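Glutathione S-transferase enzyme with thioredoxin-like domain (Xenorhabdus nematophila, PDB 4L8E) binds glutathione and, as a member of the glutathione S-transferase family, probably catalyses the conjugation of its thiol to electrophilic substrates. Local coordinates at residues Pro68-Ile73 / Ile79-Asp84. Residues are numbered along the deposited sequence; the frame is centred on the assembly and turned at random. Where two conformers were deposited one is given.
With GSH (glutathione), chain C.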
loop_
_atom_site.group_PDB
_atom_site.type_symbol
_atom_site.label_atom_id
_atom_site.label_comp_id
_atom_site.label_asym_id
_atom_site.label_seq_id
_atom_site.Cartn_x
_atom_site.Cartn_y
_atom_site.Cartn_z
ATOM N N PRO A 68 2.842 8.499 23.594
ATOM C CA PRO A 68 4.256 8.318 23.208
ATOM C C PRO A 68 4.691 6.855 23.143
ATOM O O PRO A 68 5.474 6.470 22.270
ATOM C CB PRO A 68 5.017 9.054 24.319
ATOM C CG PRO A 68 4.074 10.047 24.825
ATOM C CD PRO A 68 2.697 9.450 24.707
ATOM N N GLU A 69 4.165 6.029 24.042
ATOM C CA GLU A 69 4.552 4.611 24.075
ATOM C C GLU A 69 4.089 3.875 22.814
ATOM O O GLU A 69 4.789 3.006 22.273
ATOM C CB GLU A 69 3.990 3.910 25.317
ATOM C CG GLU A 69 3.973 4.752 26.573
ATOM C CD GLU A 69 2.708 5.588 26.687
ATOM O OE1 GLU A 69 1.641 5.027 27.024
ATOM O OE2 GLU A 69 2.778 6.805 26.428
ATOM N N PHE A 70 2.916 4.245 22.312
ATOM C CA PHE A 70 2.436 3.688 21.073
ATOM C C PHE A 70 3.193 4.231 19.848
ATOM O O PHE A 70 3.557 3.475 18.948
ATOM C CB PHE A 70 0.942 3.912 20.892
ATOM C CG PHE A 70 0.411 3.263 19.647
ATOM C CD1 PHE A 70 0.321 1.877 19.560
ATOM C CD2 PHE A 70 0.028 4.020 18.556
ATOM C CE1 PHE A 70 -0.144 1.271 18.400
ATOM C CE2 PHE A 70 -0.455 3.417 17.412
ATOM C CZ PHE A 70 -0.536 2.046 17.330
ATOM N N LEU A 71 3.419 5.541 19.812
ATOM C CA LEU A 71 4.156 6.148 18.704
ATOM C C LEU A 71 5.566 5.561 18.567
ATOM O O LEU A 71 6.131 5.531 17.471
ATOM C CB LEU A 71 4.224 7.666 18.889
ATOM C CG LEU A 71 2.894 8.405 18.768
ATOM C CD1 LEU A 71 3.054 9.883 19.136
ATOM C CD2 LEU A 71 2.328 8.227 17.366
ATOM N N ALA A 72 6.149 5.094 19.675
ATOM C CA ALA A 72 7.451 4.437 19.609
ATOM C C ALA A 72 7.464 3.178 18.740
ATOM O O ALA A 72 8.477 2.867 18.123
ATOM C CB ALA A 72 7.942 4.111 21.017
ATOM N N ILE A 73 6.326 2.482 18.739
ATOM C CA ILE A 73 6.088 1.256 17.986
ATOM C C ILE A 73 5.520 1.534 16.583
ATOM O O ILE A 73 5.821 0.822 15.621
ATOM C CB ILE A 73 5.099 0.365 18.794
ATOM C CG1 ILE A 73 5.745 -0.087 20.106
ATOM C CG2 ILE A 73 4.640 -0.829 18.004
ATOM C CD1 ILE A 73 4.780 -0.672 21.112
ATOM N N ILE A 79 -3.282 1.788 14.089
ATOM C CA ILE A 79 -3.260 0.353 14.279
ATOM C C ILE A 79 -3.560 -0.281 12.905
ATOM O O ILE A 79 -4.157 0.356 12.045
ATOM C CB ILE A 79 -4.277 -0.105 15.350
ATOM C CG1 ILE A 79 -5.725 0.175 14.939
ATOM C CG2 ILE A 79 -3.951 0.528 16.710
ATOM C CD1 ILE A 79 -6.385 -0.913 14.082
ATOM N N PRO A 80 -3.181 -1.558 12.707
ATOM C CA PRO A 80 -2.478 -2.439 13.651
ATOM C C PRO A 80 -0.986 -2.195 13.694
ATOM O O PRO A 80 -0.420 -1.577 12.783
ATOM C CB PRO A 80 -2.739 -3.825 13.080
ATOM C CG PRO A 80 -2.838 -3.583 11.600
ATOM C CD PRO A 80 -3.570 -2.272 11.479
ATOM N N ALA A 81 -0.376 -2.659 14.778
ATOM C CA ALA A 81 1.059 -2.758 14.891
ATOM C C ALA A 81 1.299 -4.001 15.701
ATOM O O ALA A 81 0.408 -4.421 16.447
ATOM C CB ALA A 81 1.637 -1.521 15.608
ATOM N N ILE A 82 2.456 -4.625 15.505
ATOM C CA ILE A 82 2.863 -5.741 16.356
ATOM C C ILE A 82 4.247 -5.528 16.902
ATOM O O ILE A 82 5.037 -4.743 16.383
ATOM C CB ILE A 82 2.836 -7.128 15.658
ATOM C CG1 ILE A 82 3.867 -7.202 14.538
ATOM C CG2 ILE A 82 1.444 -7.476 15.189
ATOM C CD1 ILE A 82 4.139 -8.642 14.049
ATOM N N VAL A 83 4.514 -6.205 18.008
ATOM C CA VAL A 83 5.860 -6.407 18.496
ATOM C C VAL A 83 6.069 -7.920 18.599
ATOM O O VAL A 83 5.296 -8.650 19.236
ATOM C CB VAL A 83 6.080 -5.716 19.836
ATOM C CG1 VAL A 83 7.492 -5.993 20.363
ATOM C CG2 VAL A 83 5.819 -4.225 19.672
ATOM N N ASP A 84 7.092 -8.402 17.899
ATOM C CA ASP A 84 7.487 -9.791 17.964
ATOM C C ASP A 84 8.679 -9.885 18.896
ATOM O O ASP A 84 9.797 -9.438 18.560
ATOM C CB ASP A 84 7.883 -10.289 16.568
ATOM C CG ASP A 84 8.270 -11.759 16.537
ATOM O OD1 ASP A 84 8.245 -12.443 17.589
ATOM O OD2 ASP A 84 8.595 -12.246 15.434
HETATM N N1 GSH C . -2.351 1.670 5.832
HETATM C CA1 GSH C . -2.642 1.328 7.221
HETATM C C1 GSH C . -2.589 -0.166 7.398
HETATM O O11 GSH C . -2.253 -0.670 8.518
HETATM O O12 GSH C . -2.847 -0.949 6.418
HETATM C CB1 GSH C . -3.986 1.872 7.620
HETATM C CG1 GSH C . -4.281 1.684 9.098
HETATM C CD1 GSH C . -5.488 2.488 9.532
HETATM O OE1 GSH C . -6.116 3.218 8.781
HETATM N N2 GSH C . -5.836 2.379 10.910
HETATM C CA2 GSH C . -6.934 3.065 11.483
HETATM C C2 GSH C . -6.394 3.891 12.623
HETATM O O2 GSH C . -5.595 3.464 13.486
HETATM C CB2 GSH C . -7.973 2.150 12.039
HETATM S SG2 GSH C . -8.566 1.036 10.794
HETATM N N3 GSH C . -6.814 5.252 12.678
HETATM C CA3 GSH C . -6.324 6.073 13.767
HETATM C C3 GSH C . -6.141 7.477 13.314
HETATM O O31 GSH C . -5.949 8.347 14.198
HETATM O O32 GSH C . -6.166 7.767 12.079
#
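Phe70 and Ile73, one turn apart on helix 68-73, rest against one face of strand 81-84, which runs at 77° to the helix, and Phe70 also reaches Ile79 just before it. With CG anti to the backbone N (chi1 -176°), the Phe70 ring reaches down from the helix, and its CZ meets CG2 of Ile79 at 3.8 Å; CE1 lies a little farther off, 4.3 Å from Ala81 CB. The small Ala81, at the start of the strand, suits a place under two bulky side chains, with CB 3.9 Å from CG2 of Ile73. In one of two conformers of Ile73, this branch and CD1 both touch CG2 of Val83, the two side chains crossing at about a right angle. Tyr32 of the neighbouring strand 30-33 borders Phe70, Ile73 and Val83, while Ile82 turns to the other face, against Ile102 of helix 99-110. Next to this apolar layer, the backbone of Ile79 grips glutathione twice: its N donates to O2 and its O accepts from N2, each at 2.9 Å. A cis peptide joins Ile79 to Pro80, which packs on Ser99 and Ile102. This cis-proline leading into strand 81-84, in a sheet of order 2-1-3-4, is characteristic of the thioredoxin-like domain of glutathione transferases.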